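Local structure of hypothetical protein (Legionella pneumophila subsp. pneumophila, 2IM9) at residues G92-C95 with D96-V99; N134-T137 with S138-N142. The protein is of unknown function but belongs to the N-acetylmuramoyl-L-alanine amidase-like family of peptidase clan CA, which suggests cleavage of amide bonds in cell-wall peptides. All blocks are in the same frame, centred on the assembly; numbering follows the deposited sequence.

How the contacts relate
Contacts 1 and 2 are two helix starts of the same family domain. Contact 1 comes first along the chain and opens helix 95-107; contact 2 follows after helix 111-122 and opens helix 137-147. Their centres lie about 14 Å apart, and the two first turns pack on each other, with Val99 CG1 3.8 Å from Trp141 CH2 and Asp96 beside Thr137. Both also touch strand 264-275 of the antiparallel sheet, contact 1 through Cys95, Asp96 and Val99 and contact 2 through Phe136, Thr137, Ser138 and Asn142. The two helix starts thus pack against each other and on the same strand, with Cys95 at the head of the first, consistent with a papain-like domain.

Contact 1 (G92-C95 with D96-V99); sequences GFDC and DTYV
A capping box made by Asp94 and Thr97 starts helix 95-107. Asp94 OD1 takes the amide of Thr97 on its syn side, well out of the carboxylate plane, Thr97 N to Asp94 OD1 being 2.9 Å and nearly straight at 171°. In return Asp94 N donates to Thr97 OG1 at 2.9 Å. The threonine can answer because its OG1 stands between its own backbone N and carbonyl carbon (chi1 72°), facing back toward the loop, while its methyl CG2 lies against the Asp94 carboxylate. OG1 is also joined by a water, 2.9 Å away, to Gly92 O. A weak, bent bond from Asp96 N is the second on Asp94 OD1, and OD2 is held by Ser73 N, so the cap is fixed at both oxygens. Asp96 OD2 lies 3.9 Å from Asp94 OD1, and the two amides on OD1 probably ease the repulsion between the carboxylates. Within the first turn, Tyr98 N reaches Asp94 O at 3.0 Å, whereas the next bond, Val99 N to Cys95 O, is weak. On the flank away from the carboxylates, the Tyr98 ring turns an edge to the Phe93 ring in a T-shaped stack, centroids 5.4 Å apart and planes at 70°. Tyr98 CD1 stands over the centre of the Phe93 face, and Phe93 CD1 closes to 3.6 Å on Tyr98 CA. Phe64 adds a second edge-to-face partner to Phe93, and Tyr98 OH is bound to Ser61 O. Cys95, in the first helical turn, touches His268 on strand 264-275. A cysteine at a helix start facing a strand histidine is the arrangement of the papain-like clan CA active site, and Cys95 and His268 probably correspond to it.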
ATOM      1  N   GLY A  92     -12.045   0.940   9.181  1.00 17.51           N
ATOM      2  CA  GLY A  92     -10.722   0.462   9.594  1.00 16.61           C
ATOM      3  C   GLY A  92      -9.829   0.302   8.380  1.00 16.66           C
ATOM      4  O   GLY A  92     -10.335   0.083   7.281  1.00 15.05           O
ATOM      5  N   PHE A  93      -8.519   0.424   8.592  1.00 15.63           N
ATOM      6  CA  PHE A  93      -7.514   0.289   7.538  1.00 15.54           C
ATOM      7  C   PHE A  93      -6.244  -0.355   8.047  1.00 15.86           C
ATOM      8  O   PHE A  93      -5.908  -0.210   9.228  1.00 15.59           O
ATOM      9  CB  PHE A  93      -7.103   1.672   7.025  1.00 15.32           C
ATOM     10  CG  PHE A  93      -8.211   2.427   6.351  1.00 15.03           C
ATOM     11  CD1 PHE A  93      -8.584   2.125   5.048  1.00 14.79           C
ATOM     12  CD2 PHE A  93      -8.880   3.451   7.032  1.00 16.16           C
ATOM     13  CE1 PHE A  93      -9.628   2.823   4.417  1.00 14.90           C
ATOM     14  CE2 PHE A  93      -9.905   4.159   6.418  1.00 15.52           C
ATOM     15  CZ  PHE A  93     -10.277   3.844   5.093  1.00 15.90           C
ATOM     16  N   ASP A  94      -5.503  -1.015   7.151  1.00 14.79           N
ATOM     17  CA  ASP A  94      -4.090  -1.260   7.417  1.00 15.51           C
ATOM     18  C   ASP A  94      -3.268  -0.381   6.464  1.00 14.44           C
ATOM     19  O   ASP A  94      -3.845   0.416   5.718  1.00 13.85           O
ATOM     20  CB  ASP A  94      -3.737  -2.743   7.347  1.00 15.73           C
ATOM     21  CG  ASP A  94      -3.925  -3.336   5.981  1.00 18.80           C
ATOM     22  OD1 ASP A  94      -3.514  -2.709   4.977  1.00 18.55           O
ATOM     23  OD2 ASP A  94      -4.446  -4.479   5.913  1.00 22.51           O
ATOM     24  N   CYS A  95      -1.939  -0.463   6.487  1.00 14.93           N
ATOM     25  CA  CYS A  95      -1.193   0.512   5.696  1.00 15.59           C
ATOM     26  C   CYS A  95      -1.497   0.382   4.208  1.00 15.30           C
ATOM     27  O   CYS A  95      -1.603   1.391   3.501  1.00 16.34           O
ATOM     28  CB  CYS A  95       0.317   0.448   5.942  1.00 15.90           C
ATOM     29  SG  CYS A  95       1.093  -1.069   5.438  1.00 21.78           S
ATOM     30  N   ASP A  96      -1.655  -0.861   3.747  1.00 15.86           N
ATOM     31  CA  ASP A  96      -1.893  -1.151   2.325  1.00 15.99           C
ATOM     32  C   ASP A  96      -3.307  -0.780   1.908  1.00 14.76           C
ATOM     33  O   ASP A  96      -3.503  -0.166   0.870  1.00 14.53           O
ATOM     34  CB  ASP A  96      -1.695  -2.652   2.042  1.00 17.39           C
ATOM     35  CG  ASP A  96      -0.349  -3.168   2.493  1.00 22.93           C
ATOM     36  OD1 ASP A  96       0.671  -2.599   2.080  1.00 28.16           O
ATOM     37  OD2 ASP A  96      -0.318  -4.162   3.256  1.00 28.63           O
ATOM     38  N   THR A  97      -4.295  -1.165   2.706  1.00 13.80           N
ATOM     39  CA  THR A  97      -5.683  -0.878   2.347  1.00 14.36           C
ATOM     40  C   THR A  97      -5.999   0.621   2.416  1.00 14.21           C
ATOM     41  O   THR A  97      -6.846   1.119   1.659  1.00 14.62           O
ATOM     42  CB  THR A  97      -6.696  -1.717   3.154  1.00 14.80           C
ATOM     43  OG1 THR A  97      -6.744  -1.254   4.508  1.00 15.77           O
ATOM     44  CG2 THR A  97      -6.302  -3.217   3.139  1.00 15.69           C
ATOM     45  N   TYR A  98      -5.335   1.344   3.311  1.00 12.87           N
ATOM     46  CA  TYR A  98      -5.497   2.790   3.350  1.00 13.45           C
ATOM     47  C   TYR A  98      -5.066   3.423   2.033  1.00 12.97           C
ATOM     48  O   TYR A  98      -5.797   4.201   1.431  1.00 13.05           O
ATOM     49  CB  TYR A  98      -4.714   3.374   4.524  1.00 13.33           C
ATOM     50  CG  TYR A  98      -4.820   4.864   4.669  1.00 13.68           C
ATOM     51  CD1 TYR A  98      -6.057   5.486   4.872  1.00 14.51           C
ATOM     52  CD2 TYR A  98      -3.669   5.668   4.651  1.00 13.18           C
ATOM     53  CE1 TYR A  98      -6.139   6.879   5.015  1.00 14.35           C
ATOM     54  CE2 TYR A  98      -3.750   7.043   4.782  1.00 13.28           C
ATOM     55  CZ  TYR A  98      -4.979   7.637   4.982  1.00 14.33           C
ATOM     56  OH  TYR A  98      -5.038   8.998   5.128  1.00 15.27           O
ATOM     57  N   VAL A  99      -3.863   3.088   1.577  1.00 13.56           N
ATOM     58  CA  VAL A  99      -3.358   3.692   0.347  1.00 13.01           C
ATOM     59  C   VAL A  99      -4.244   3.294  -0.843  1.00 13.56           C
ATOM     60  O   VAL A  99      -4.619   4.148  -1.658  1.00 13.25           O
ATOM     61  CB  VAL A  99      -1.871   3.336   0.165  1.00 13.53           C
ATOM     62  CG1 VAL A  99      -1.387   3.649  -1.248  1.00 12.81           C
ATOM     63  CG2 VAL A  99      -1.036   4.114   1.178  1.00 14.13           C
TER
HETATM   64  O   HOH W   1      -9.615  -0.999   4.855  1.00 14.87           O

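Contact 2 (N134-T137 with S138-N142); sequences NHFT and SIDWN
Phe136 N donates to Asp140 OD2 at 3.0 Å and 165°, meeting the carboxylate on its anti side, so a side chain of the first helical turn reaches back to the amide of the N-cap residue. Asp140 CG lies beside its own backbone N and anti to the carbonyl carbon (chi1 -65°), which aims the carboxylate at the incoming loop; its other oxygen, OD1, forms a salt bridge with Lys176. Phe136 also gives its carbonyl to the helix twice. Asp140 N, 3.0 Å from Phe136 O, and Trp141 N, 2.9 Å from the same Phe136 O, arrive from opposite faces of the carbonyl plane. The Trp141 bond spans five residues, and Asn142 N repeats that spacing with a short 2.7 Å bond to Thr137 O, which makes the turn a wider pi-type one. Ile139 N, in the first turn after an N-cap phenylalanine that has no side-chain acceptor to offer, is buried with no polar partner in the model. Around the polar centre, Asp140 OD2 also sits at the edge of the Phe136 ring, in its plane, 3.6 Å from Phe136 CD2. Phe136 CB packs on Ile139 CG1 at 3.8 Å, and the Phe136 ring also meets Trp179 edge-to-face. On the other flank, Asn134 crosses Asp140 at a slant, its OD1 3.6 Å from the methylene Asp140 CB, the amide and carboxylate planes 30° apart; Asn134 ND2 is taken by Thr121 O. Asn134 CB meets the edge of the indole of Trp141, whose NE1 bonds to Asn100 OD1 on helix 95-107. With one carboxylate oxygen on a backbone amide and the other on Lys176, Asp140 is probably held as the anion, tying the loop before the helix to its own first turn.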
ATOM      1  N   ASN A 134      -2.754  -8.211  -5.153  1.00 14.26           N
ATOM      2  CA  ASN A 134      -1.398  -7.660  -5.189  1.00 14.18           C
ATOM      3  C   ASN A 134      -0.734  -7.698  -3.814  1.00 14.94           C
ATOM      4  O   ASN A 134      -0.469  -6.658  -3.215  1.00 14.44           O
ATOM      5  CB  ASN A 134      -1.436  -6.244  -5.746  1.00 14.19           C
ATOM      6  CG  ASN A 134      -1.680  -6.220  -7.221  1.00 15.17           C
ATOM      7  OD1 ASN A 134      -1.205  -7.097  -7.948  1.00 17.09           O
ATOM      8  ND2 ASN A 134      -2.410  -5.191  -7.698  1.00 14.79           N
ATOM      9  N   HIS A 135      -0.449  -8.899  -3.330  1.00 13.90           N
ATOM     10  CA  HIS A 135       0.090  -9.089  -1.975  1.00 14.01           C
ATOM     11  C   HIS A 135       1.423  -8.401  -1.700  1.00 14.64           C
ATOM     12  O   HIS A 135       1.641  -7.870  -0.605  1.00 14.88           O
ATOM     13  CB  HIS A 135       0.255 -10.581  -1.664  1.00 13.91           C
ATOM     14  CG  HIS A 135      -1.037 -11.325  -1.597  1.00 14.62           C
ATOM     15  ND1 HIS A 135      -1.915 -11.202  -0.539  1.00 13.41           N
ATOM     16  CD2 HIS A 135      -1.593 -12.209  -2.456  1.00 14.96           C
ATOM     17  CE1 HIS A 135      -2.969 -11.971  -0.765  1.00 15.70           C
ATOM     18  NE2 HIS A 135      -2.790 -12.600  -1.916  1.00 14.36           N
ATOM     19  N   PHE A 136       2.327  -8.448  -2.677  1.00 13.92           N
ATOM     20  CA  PHE A 136       3.674  -7.905  -2.475  1.00 14.09           C
ATOM     21  C   PHE A 136       3.784  -6.511  -3.065  1.00 13.49           C
ATOM     22  O   PHE A 136       3.570  -6.296  -4.261  1.00 13.81           O
ATOM     23  CB  PHE A 136       4.727  -8.834  -3.067  1.00 14.40           C
ATOM     24  CG  PHE A 136       4.846 -10.129  -2.325  1.00 14.15           C
ATOM     25  CD1 PHE A 136       5.713 -10.234  -1.244  1.00 14.79           C
ATOM     26  CD2 PHE A 136       4.063 -11.227  -2.677  1.00 13.88           C
ATOM     27  CE1 PHE A 136       5.819 -11.416  -0.525  1.00 15.61           C
ATOM     28  CE2 PHE A 136       4.153 -12.441  -1.955  1.00 14.66           C
ATOM     29  CZ  PHE A 136       5.034 -12.529  -0.876  1.00 15.11           C
ATOM     30  N   THR A 137       4.097  -5.560  -2.212  1.00 13.93           N
ATOM     31  CA  THR A 137       4.167  -4.163  -2.635  1.00 13.85           C
ATOM     32  C   THR A 137       5.087  -3.934  -3.831  1.00 14.07           C
ATOM     33  O   THR A 137       4.766  -3.117  -4.717  1.00 13.70           O
ATOM     34  CB  THR A 137       4.512  -3.263  -1.437  1.00 14.93           C
ATOM     35  OG1 THR A 137       3.550  -3.541  -0.405  1.00 15.18           O
ATOM     36  CG2 THR A 137       4.408  -1.791  -1.812  1.00 14.59           C
ATOM     37  N   SER A 138       6.215  -4.629  -3.876  1.00 13.93           N
ATOM     38  CA  SER A 138       7.153  -4.384  -4.984  1.00 15.01           C
ATOM     39  C   SER A 138       6.740  -5.120  -6.256  1.00 15.18           C
ATOM     40  O   SER A 138       6.321  -4.492  -7.247  1.00 15.15           O
ATOM     41  CB  SER A 138       8.589  -4.722  -4.577  1.00 14.11           C
ATOM     42  OG  SER A 138       8.718  -6.075  -4.192  1.00 15.84           O
ATOM     43  N   ILE A 139       6.822  -6.447  -6.226  1.00 15.11           N
ATOM     44  CA  ILE A 139       6.709  -7.225  -7.458  1.00 15.82           C
ATOM     45  C   ILE A 139       5.278  -7.367  -7.971  1.00 15.93           C
ATOM     46  O   ILE A 139       5.061  -7.690  -9.150  1.00 15.96           O
ATOM     47  CB  ILE A 139       7.397  -8.602  -7.314  1.00 15.59           C
ATOM     48  CG1 ILE A 139       6.788  -9.384  -6.163  1.00 18.18           C
ATOM     49  CG2 ILE A 139       8.901  -8.425  -7.091  1.00 18.26           C
ATOM     50  CD1 ILE A 139       6.341 -10.743  -6.563  1.00 23.90           C
ATOM     51  N   ASP A 140       4.300  -7.131  -7.088  1.00 15.19           N
ATOM     52  CA  ASP A 140       2.897  -7.105  -7.506  1.00 14.95           C
ATOM     53  C   ASP A 140       2.392  -5.668  -7.657  1.00 15.08           C
ATOM     54  O   ASP A 140       2.099  -5.214  -8.759  1.00 15.85           O
ATOM     55  CB  ASP A 140       1.997  -7.831  -6.507  1.00 14.87           C
ATOM     56  CG  ASP A 140       2.280  -9.314  -6.408  1.00 15.93           C
ATOM     57  OD1 ASP A 140       2.635  -9.954  -7.424  1.00 16.61           O
ATOM     58  OD2 ASP A 140       2.095  -9.841  -5.299  1.00 15.77           O
ATOM     59  N   TRP A 141       2.273  -4.955  -6.541  1.00 14.55           N
ATOM     60  CA  TRP A 141       1.528  -3.693  -6.532  1.00 14.19           C
ATOM     61  C   TRP A 141       2.235  -2.605  -7.318  1.00 13.18           C
ATOM     62  O   TRP A 141       1.636  -2.012  -8.242  1.00 14.27           O
ATOM     63  CB  TRP A 141       1.278  -3.227  -5.089  1.00 14.58           C
ATOM     64  CG  TRP A 141       0.253  -2.123  -4.948  1.00 14.62           C
ATOM     65  CD1 TRP A 141      -1.113  -2.261  -4.965  1.00 15.75           C
ATOM     66  CD2 TRP A 141       0.510  -0.733  -4.694  1.00 15.03           C
ATOM     67  NE1 TRP A 141      -1.718  -1.038  -4.783  1.00 15.74           N
ATOM     68  CE2 TRP A 141      -0.749  -0.079  -4.620  1.00 15.27           C
ATOM     69  CE3 TRP A 141       1.674   0.024  -4.556  1.00 14.43           C
ATOM     70  CZ2 TRP A 141      -0.871   1.295  -4.389  1.00 15.44           C
ATOM     71  CZ3 TRP A 141       1.560   1.399  -4.326  1.00 15.12           C
ATOM     72  CH2 TRP A 141       0.289   2.021  -4.236  1.00 16.01           C
ATOM     73  N   ASN A 142       3.487  -2.309  -6.955  1.00 12.70           N
ATOM     74  CA  ASN A 142       4.249  -1.318  -7.725  1.00 13.96           C
ATOM     75  C   ASN A 142       4.301  -1.723  -9.204  1.00 15.10           C
ATOM     76  O   ASN A 142       4.016  -0.912 -10.091  1.00 15.03           O
ATOM     77  CB  ASN A 142       5.685  -1.207  -7.211  1.00 14.51           C
ATOM     78  CG  ASN A 142       5.799  -0.453  -5.903  1.00 15.21           C
ATOM     79  OD1 ASN A 142       4.824   0.089  -5.375  1.00 15.87           O
ATOM     80  ND2 ASN A 142       7.017  -0.390  -5.383  1.00 15.48           N
TER